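Local coordinates for protein 5-formaminoimidazole-4-carboxamide-1-(beta)-D-ribofuranosyl 5'-monophosphate synthetase (Methanocaldococcus jannaschii, PDB 2R7L) that formylates the purine intermediate AICAR to FAICAR, using ATP and formate and no folate, as a hexameric ATP-grasp ligase of archaeal purine biosynthesis, at residues A[144-149]-A[196-201]; A[166-171]-A[251-256]. All coordinates share one frame; numbering follows the deposited sequence.

Overall arrangement
Contacts 1 and 2 lie with their centres 14 Å apart, and both reach the same ATP. Strands 197-200 and 167-169 belong to one four-stranded antiparallel sheet, whereas 251-256 leads into strand 253-263, outermost, within this chain, of the five-stranded sheet; contact 2 therefore bridges the two sheets between which ATP-grasp enzymes hold nucleotide. Contact 1 serves the adenine end, contact 2 the ribose and phosphates, reaching on to the AICAR nucleotide through Ile255. Two direct packings join them. Tyr201 CE1 meets Ile168 CD1 at 3.7 Å, linking the adenine-facing ring to the residue that abuts Tyr253, and Ile149 CG2 meets Ser171 CA at 3.7 Å, joining 144-149 to 166-171.

Contact 1 of 2, residues A[144-149]-A[196-201]; sequences ESPEDI and AHIEEY. With ATP (adenosine-5'-triphosphate), chain E.
Ile198 meets Pro146 and Ile149 across the contact. Of the flat groups, the Tyr201 ring has adenine C2 of ATP over the centre of one face, 3.6 Å above its plane; the His197 ring has Glu199 OE1 in plane at its edge, joined by a weak bond from NE2. The setting is the small antiparallel sheet of the ATP-grasp fold, where the end of strand 197-200, with Tyr201 just beyond it, receives the adenine. N6 of ATP donates twice, to Glu199 OE2 (2.8 Å, 151° at the hydrogen) and to Glu200 O (3.0 Å, 137°), and Val202 N continues the grip. Glu199 OE2 also forms a salt bridge with Lys156, which itself binds ATP.

Ile198 carries the other side of the strand, toward helix 172-184, where Phe175 touches both it and Pro146. With CG1 beside the backbone N (chi1 -51°), its two branches divide the work. CD1 sits 3.5 Å from Pro146 N and close to Pro146 CD, while CG2 meets Ile149 CD1 at 3.8 Å; both pairs of side chains cross at about a right angle. No hydrogen bond spans the segments, so the join is apolar. The turn presenting Pro146 closes with Asp148 N bonded to Ser145 O (2.8 Å), and Ser145 OG meets Asp148 OD2 at 3.1 Å from above the carboxylate plane.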
loop_
_atom_site.group_PDB
_atom_site.type_symbol
_atom_site.label_atom_id
_atom_site.label_comp_id
_atom_site.label_asym_id
_atom_site.label_seq_id
_atom_site.Cartn_x
_atom_site.Cartn_y
_atom_site.Cartn_z
ATOM N N GLU A 144 -23.720 42.653 26.058
ATOM C CA GLU A 144 -25.045 43.097 25.617
ATOM C C GLU A 144 -25.008 44.395 24.811
ATOM O O GLU A 144 -25.753 44.547 23.841
ATOM C CB GLU A 144 -26.002 43.229 26.807
ATOM C CG GLU A 144 -26.036 42.012 27.730
ATOM C CD GLU A 144 -26.363 40.716 26.998
ATOM O OE1 GLU A 144 -25.685 39.696 27.260
ATOM O OE2 GLU A 144 -27.294 40.717 26.162
ATOM N N SER A 145 -24.137 45.324 25.201
ATOM C CA SER A 145 -24.013 46.591 24.478
ATOM C C SER A 145 -22.604 47.169 24.552
ATOM O O SER A 145 -21.823 46.800 25.426
ATOM C CB SER A 145 -25.032 47.611 25.001
ATOM O OG SER A 145 -24.900 47.794 26.400
ATOM N N PRO A 146 -22.271 48.073 23.617
ATOM C CA PRO A 146 -20.989 48.768 23.601
ATOM C C PRO A 146 -20.602 49.376 24.953
ATOM O O PRO A 146 -19.417 49.557 25.229
ATOM C CB PRO A 146 -21.204 49.871 22.567
ATOM C CG PRO A 146 -22.237 49.328 21.650
ATOM C CD PRO A 146 -23.129 48.457 22.481
ATOM N N GLU A 147 -21.588 49.670 25.795
ATOM C CA GLU A 147 -21.321 50.265 27.107
ATOM C C GLU A 147 -20.790 49.261 28.133
ATOM O O GLU A 147 -20.295 49.650 29.191
ATOM C CB GLU A 147 -22.568 50.986 27.647
ATOM C CG GLU A 147 -22.788 52.383 27.059
ATOM C CD GLU A 147 -23.060 52.359 25.558
ATOM O OE1 GLU A 147 -23.771 51.443 25.094
ATOM O OE2 GLU A 147 -22.566 53.258 24.840
ATOM N N ASP A 148 -20.881 47.972 27.817
ATOM C CA ASP A 148 -20.454 46.935 28.750
ATOM C C ASP A 148 -18.988 46.522 28.560
ATOM O O ASP A 148 -18.456 45.733 29.345
ATOM C CB ASP A 148 -21.374 45.718 28.649
ATOM C CG ASP A 148 -22.761 45.985 29.210
ATOM O OD1 ASP A 148 -22.860 46.332 30.410
ATOM O OD2 ASP A 148 -23.750 45.839 28.457
ATOM N N ILE A 149 -18.345 47.071 27.530
ATOM C CA ILE A 149 -16.962 46.731 27.200
ATOM C C ILE A 149 -16.027 47.094 28.348
ATOM O O ILE A 149 -15.949 48.255 28.748
ATOM C CB ILE A 149 -16.470 47.471 25.935
ATOM C CG1 ILE A 149 -17.094 46.909 24.660
ATOM C CG2 ILE A 149 -14.966 47.343 25.810
ATOM C CD1 ILE A 149 -18.503 46.441 24.796
ATOM N N ALA A 196 -25.095 44.450 16.194
ATOM C CA ALA A 196 -23.723 44.003 16.385
ATOM C C ALA A 196 -23.624 42.966 17.496
ATOM O O ALA A 196 -24.265 43.098 18.540
ATOM C CB ALA A 196 -22.827 45.188 16.696
ATOM N N HIS A 197 -22.823 41.932 17.262
ATOM C CA HIS A 197 -22.534 40.948 18.294
ATOM C C HIS A 197 -21.139 41.194 18.862
ATOM O O HIS A 197 -20.142 41.133 18.142
ATOM C CB HIS A 197 -22.657 39.523 17.747
ATOM C CG HIS A 197 -22.305 38.462 18.745
ATOM N ND1 HIS A 197 -23.187 38.026 19.711
ATOM C CD2 HIS A 197 -21.166 37.753 18.929
ATOM C CE1 HIS A 197 -22.607 37.093 20.445
ATOM N NE2 HIS A 197 -21.380 36.908 19.992
ATOM N N ILE A 198 -21.082 41.471 20.159
ATOM C CA ILE A 198 -19.839 41.832 20.825
ATOM C C ILE A 198 -19.445 40.728 21.779
ATOM O O ILE A 198 -20.226 40.365 22.660
ATOM C CB ILE A 198 -20.008 43.138 21.646
ATOM C CG1 ILE A 198 -20.636 44.240 20.785
ATOM C CG2 ILE A 198 -18.676 43.584 22.249
ATOM C CD1 ILE A 198 -21.031 45.483 21.562
ATOM N N GLU A 199 -18.237 40.191 21.614
ATOM C CA GLU A 199 -17.755 39.174 22.545
ATOM C C GLU A 199 -16.288 39.341 22.897
ATOM O O GLU A 199 -15.519 39.977 22.177
ATOM C CB GLU A 199 -18.007 37.752 22.007
ATOM C CG GLU A 199 -17.348 37.462 20.658
ATOM C CD GLU A 199 -17.495 36.005 20.225
ATOM O OE1 GLU A 199 -18.500 35.362 20.596
ATOM O OE2 GLU A 199 -16.601 35.503 19.509
ATOM N N GLU A 200 -15.916 38.746 24.019
ATOM C CA GLU A 200 -14.543 38.729 24.471
ATOM C C GLU A 200 -13.584 38.313 23.355
ATOM O O GLU A 200 -13.770 37.279 22.718
ATOM C CB GLU A 200 -14.425 37.758 25.642
ATOM C CG GLU A 200 -13.009 37.472 26.076
ATOM C CD GLU A 200 -12.949 36.411 27.143
ATOM O OE1 GLU A 200 -13.980 35.736 27.373
ATOM O OE2 GLU A 200 -11.875 36.257 27.758
ATOM N N TYR A 201 -12.566 39.128 23.108
ATOM C CA TYR A 201 -11.503 38.726 22.205
ATOM C C TYR A 201 -10.647 37.715 22.961
ATOM O O TYR A 201 -10.018 38.063 23.966
ATOM C CB TYR A 201 -10.661 39.929 21.766
ATOM C CG TYR A 201 -9.732 39.604 20.620
ATOM C CD1 TYR A 201 -10.070 39.940 19.316
ATOM C CD2 TYR A 201 -8.528 38.938 20.837
ATOM C CE1 TYR A 201 -9.231 39.637 18.255
ATOM C CE2 TYR A 201 -7.675 38.629 19.782
ATOM C CZ TYR A 201 -8.039 38.978 18.494
ATOM O OH TYR A 201 -7.211 38.680 17.437
HETATM P PG ATP E . -15.669 30.900 8.911
HETATM O O1G ATP E . -16.720 29.981 8.330
HETATM O O2G ATP E . -14.731 30.231 9.897
HETATM O O3G ATP E . -14.971 31.749 7.876
HETATM P PB ATP E . -17.224 31.601 11.197
HETATM O O1B ATP E . -17.170 30.108 11.408
HETATM O O2B ATP E . -18.570 32.288 11.247
HETATM O O3B ATP E . -16.524 31.970 9.784
HETATM P PA ATP E . -16.322 33.768 12.863
HETATM O O1A ATP E . -17.008 33.753 14.204
HETATM O O2A ATP E . -16.764 34.681 11.751
HETATM O O3A ATP E . -16.250 32.242 12.317
HETATM O "O5'" ATP E . -14.774 34.063 13.142
HETATM C "C5'" ATP E . -13.945 34.508 12.081
HETATM C "C4'" ATP E . -12.541 34.688 12.635
HETATM O "O4'" ATP E . -12.513 35.759 13.584
HETATM C "C3'" ATP E . -12.047 33.467 13.390
HETATM O "O3'" ATP E . -11.439 32.507 12.521
HETATM C "C2'" ATP E . -11.058 34.062 14.373
HETATM O "O2'" ATP E . -9.776 34.209 13.763
HETATM C "C1'" ATP E . -11.622 35.448 14.660
HETATM N N9 ATP E . -12.414 35.363 15.901
HETATM C C8 ATP E . -13.712 35.010 15.963
HETATM N N7 ATP E . -14.152 35.011 17.245
HETATM C C5 ATP E . -13.124 35.389 18.027
HETATM C C6 ATP E . -12.917 35.610 19.475
HETATM N N6 ATP E . -13.919 35.417 20.368
HETATM N N1 ATP E . -11.686 35.990 19.873
HETATM C C2 ATP E . -10.677 36.178 18.994
HETATM N N3 ATP E . -10.800 36.006 17.668
HETATM C C4 ATP E . -11.974 35.607 17.136
#

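Contact 2 of 2, residues A[166-171]-A[251-256]; sequences YFIASS and PSYVIT. With AMZ (aminoimidazole 4-carboxamide ribonucleotide), chain F; ATP (adenosine-5'-triphosphate), chain E.
Tyr166 and Tyr253 meet through an aliphatic carbon rather than ring on ring: CB of Tyr166 lies 3.8 Å from CD2 of Tyr253. The two ring planes are inclined by only 30°, but their centroids are 6.0 Å apart and the rings barely overlap, so this is no real stack. At the far end of Tyr253, its OH is approached by Ile168 CD1 at 3.6 Å, the side chains crossing at about a right angle.

Each tyrosine also touches the nucleotide. Tyr166 OH donates to the alpha-phosphate oxygen O2A of ATP over a short 2.5 Å, the oxygen lying at the ring edge near its plane. Tyr253, its CG beside the backbone N (chi1 -63°), brings CD1 to 3.7 Å from the ribose O4'. Were this tyrosine an alanine, the ribose would probably lose its neighbour on this side, and Tyr166 CB and Ile168 CD1 the ring and hydroxyl they meet. Nearby, a water bonds to Pro251 O; its approach to Tyr166 O is too short to be secure.

Farther out, Ile154 and Lys156 of the neighbouring strand pack on Tyr166, while Glu230 of the same chain and Arg238 of a second subunit, each hydrogen-bonded to ATP, pack on Tyr253. Strand 253-263 then leads to Ile255, whose CB is 3.4 Å from the gamma-phosphate O3G and whose CG1 is 3.5 Å from the carboxamide N2 of the AICAR nucleotide. The two ligands themselves come close here: gamma-phosphate O1G of ATP lies 3.3 Å from the amino N3 of the AICAR nucleotide, consistent with formate being activated by ATP, probably as formyl phosphate, next to the amine it will modify.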
loop_
_atom_site.group_PDB
_atom_site.type_symbol
_atom_site.label_atom_id
_atom_site.label_comp_id
_atom_site.label_asym_id
_atom_site.label_seq_id
_atom_site.Cartn_x
_atom_site.Cartn_y
_atom_site.Cartn_z
ATOM N N TYR A 166 -15.781 42.966 10.482
ATOM C CA TYR A 166 -15.371 42.810 11.874
ATOM C C TYR A 166 -14.447 43.933 12.347
ATOM O O TYR A 166 -13.792 44.598 11.541
ATOM C CB TYR A 166 -14.658 41.463 12.055
ATOM C CG TYR A 166 -15.547 40.240 11.918
ATOM C CD1 TYR A 166 -16.694 40.268 11.128
ATOM C CD2 TYR A 166 -15.226 39.050 12.558
ATOM C CE1 TYR A 166 -17.508 39.153 10.998
ATOM C CE2 TYR A 166 -16.030 37.925 12.433
ATOM C CZ TYR A 166 -17.170 37.982 11.651
ATOM O OH TYR A 166 -17.977 36.871 11.521
ATOM N N PHE A 167 -14.402 44.146 13.658
ATOM C CA PHE A 167 -13.385 45.023 14.243
ATOM C C PHE A 167 -13.125 44.714 15.707
ATOM O O PHE A 167 -13.917 44.030 16.366
ATOM C CB PHE A 167 -13.685 46.523 14.010
ATOM C CG PHE A 167 -14.887 47.049 14.760
ATOM C CD1 PHE A 167 -16.086 47.279 14.096
ATOM C CD2 PHE A 167 -14.808 47.348 16.119
ATOM C CE1 PHE A 167 -17.188 47.778 14.778
ATOM C CE2 PHE A 167 -15.907 47.843 16.808
ATOM C CZ PHE A 167 -17.099 48.057 16.137
ATOM N N ILE A 168 -11.992 45.207 16.195
ATOM C CA ILE A 168 -11.567 45.006 17.576
ATOM C C ILE A 168 -11.706 46.317 18.348
ATOM O O ILE A 168 -11.383 47.387 17.828
ATOM C CB ILE A 168 -10.087 44.561 17.633
ATOM C CG1 ILE A 168 -9.899 43.243 16.872
ATOM C CG2 ILE A 168 -9.600 44.458 19.085
ATOM C CD1 ILE A 168 -8.459 42.899 16.586
ATOM N N ALA A 169 -12.182 46.233 19.586
ATOM C CA ALA A 169 -12.332 47.416 20.418
ATOM C C ALA A 169 -11.861 47.132 21.831
ATOM O O ALA A 169 -12.013 46.020 22.329
ATOM C CB ALA A 169 -13.785 47.886 20.419
ATOM N N SER A 170 -11.285 48.138 22.482
ATOM C CA SER A 170 -10.876 47.995 23.878
ATOM C C SER A 170 -11.617 48.943 24.829
ATOM O O SER A 170 -11.343 48.963 26.031
ATOM C CB SER A 170 -9.358 48.142 24.029
ATOM O OG SER A 170 -8.682 46.971 23.584
ATOM N N SER A 171 -12.565 49.707 24.290
ATOM C CA SER A 171 -13.417 50.579 25.100
ATOM C C SER A 171 -14.705 50.912 24.364
ATOM O O SER A 171 -14.815 50.707 23.151
ATOM C CB SER A 171 -12.692 51.880 25.457
ATOM O OG SER A 171 -12.376 52.623 24.288
ATOM N N PRO A 251 -8.579 45.449 9.748
ATOM C CA PRO A 251 -8.531 44.002 9.577
ATOM C C PRO A 251 -9.838 43.442 9.031
ATOM O O PRO A 251 -10.920 43.952 9.333
ATOM C CB PRO A 251 -8.300 43.482 11.001
ATOM C CG PRO A 251 -8.846 44.556 11.890
ATOM C CD PRO A 251 -8.548 45.843 11.169
ATOM N N SER A 252 -9.723 42.406 8.215
ATOM C CA SER A 252 -10.866 41.595 7.843
ATOM C C SER A 252 -10.502 40.134 8.071
ATOM O O SER A 252 -9.323 39.791 8.170
ATOM C CB SER A 252 -11.262 41.841 6.391
ATOM O OG SER A 252 -10.117 41.868 5.566
ATOM N N TYR A 253 -11.515 39.283 8.162
ATOM C CA TYR A 253 -11.317 37.892 8.555
ATOM C C TYR A 253 -11.983 36.934 7.566
ATOM O O TYR A 253 -12.684 36.007 7.957
ATOM C CB TYR A 253 -11.841 37.683 9.980
ATOM C CG TYR A 253 -11.088 38.502 11.009
ATOM C CD1 TYR A 253 -10.134 37.910 11.830
ATOM C CD2 TYR A 253 -11.315 39.872 11.147
ATOM C CE1 TYR A 253 -9.436 38.650 12.765
ATOM C CE2 TYR A 253 -10.611 40.627 12.082
ATOM C CZ TYR A 253 -9.677 40.008 12.887
ATOM O OH TYR A 253 -8.974 40.738 13.815
ATOM N N VAL A 254 -11.753 37.175 6.280
ATOM C CA VAL A 254 -12.314 36.344 5.226
ATOM C C VAL A 254 -11.536 35.029 5.092
ATOM O O VAL A 254 -10.332 35.045 4.814
ATOM C CB VAL A 254 -12.255 37.077 3.876
ATOM C CG1 VAL A 254 -12.889 36.227 2.779
ATOM C CG2 VAL A 254 -12.941 38.434 3.974
ATOM N N ILE A 255 -12.215 33.895 5.282
ATOM C CA ILE A 255 -11.548 32.593 5.165
ATOM C C ILE A 255 -10.986 32.389 3.767
ATOM O O ILE A 255 -11.714 32.483 2.772
ATOM C CB ILE A 255 -12.464 31.393 5.546
ATOM C CG1 ILE A 255 -11.629 30.123 5.710
ATOM C CG2 ILE A 255 -13.562 31.169 4.504
ATOM C CD1 ILE A 255 -10.593 30.217 6.820
ATOM N N THR A 256 -9.683 32.124 3.687
ATOM C CA THR A 256 -9.057 31.882 2.392
ATOM C C THR A 256 -8.384 30.510 2.276
ATOM O O THR A 256 -8.042 30.077 1.176
ATOM C CB THR A 256 -8.034 32.975 2.019
ATOM O OG1 THR A 256 -6.877 32.880 2.862
ATOM C CG2 THR A 256 -8.658 34.350 2.148
HETATM O O5 AMZ F . -11.640 26.437 4.182
HETATM C C6 AMZ F . -12.467 26.748 5.043
HETATM N N2 AMZ F . -12.227 26.743 6.351
HETATM C C3A AMZ F . -13.866 27.191 4.648
HETATM C C7A AMZ F . -14.853 27.680 5.486
HETATM N N3 AMZ F . -14.784 27.856 6.807
HETATM N N1 AMZ F . -14.341 27.189 3.409
HETATM C C5 AMZ F . -15.596 27.656 3.469
HETATM N N AMZ F . -15.904 27.956 4.735
HETATM C C1 AMZ F . -17.202 28.487 5.217
HETATM C C2 AMZ F . -17.272 30.014 5.171
HETATM C C3 AMZ F . -18.075 30.294 3.914
HETATM O O2 AMZ F . -18.898 31.439 4.126
HETATM O O1 AMZ F . -18.001 30.451 6.324
HETATM O O AMZ F . -18.166 27.982 4.278
HETATM C C AMZ F . -18.974 29.066 3.811
HETATM C C4 AMZ F . -19.344 28.742 2.350
HETATM O O3 AMZ F . -18.164 28.566 1.573
HETATM P P AMZ F . -18.077 29.200 0.126
HETATM O OP1 AMZ F . -19.026 28.626 -0.863
HETATM O O4 AMZ F . -18.324 30.781 0.283
HETATM O OP2 AMZ F . -16.546 29.031 -0.377
HETATM P PG ATP E . -15.669 30.900 8.911
HETATM O O1G ATP E . -16.720 29.981 8.330
HETATM O O2G ATP E . -14.731 30.231 9.897
HETATM O O3G ATP E . -14.971 31.749 7.876
HETATM P PB ATP E . -17.224 31.601 11.197
HETATM O O1B ATP E . -17.170 30.108 11.408
HETATM O O2B ATP E . -18.570 32.288 11.247
HETATM O O3B ATP E . -16.524 31.970 9.784
HETATM P PA ATP E . -16.322 33.768 12.863
HETATM O O1A ATP E . -17.008 33.753 14.204
HETATM O O2A ATP E . -16.764 34.681 11.751
HETATM O O3A ATP E . -16.250 32.242 12.317
HETATM O "O5'" ATP E . -14.774 34.063 13.142
HETATM C "C5'" ATP E . -13.945 34.508 12.081
HETATM C "C4'" ATP E . -12.541 34.688 12.635
HETATM O "O4'" ATP E . -12.513 35.759 13.584
HETATM C "C3'" ATP E . -12.047 33.467 13.390
HETATM O "O3'" ATP E . -11.439 32.507 12.521
HETATM C "C2'" ATP E . -11.058 34.062 14.373
HETATM O "O2'" ATP E . -9.776 34.209 13.763
HETATM C "C1'" ATP E . -11.622 35.448 14.660
HETATM N N9 ATP E . -12.414 35.363 15.901
HETATM C C8 ATP E . -13.712 35.010 15.963
HETATM N N7 ATP E . -14.152 35.011 17.245
HETATM C C5 ATP E . -13.124 35.389 18.027
HETATM C C6 ATP E . -12.917 35.610 19.475
HETATM N N6 ATP E . -13.919 35.417 20.368
HETATM N N1 ATP E . -11.686 35.990 19.873
HETATM C C2 ATP E . -10.677 36.178 18.994
HETATM N N3 ATP E . -10.800 36.006 17.668
HETATM C C4 ATP E . -11.974 35.607 17.136
HETATM O O HOH W 1 -12.348 46.107 10.357
#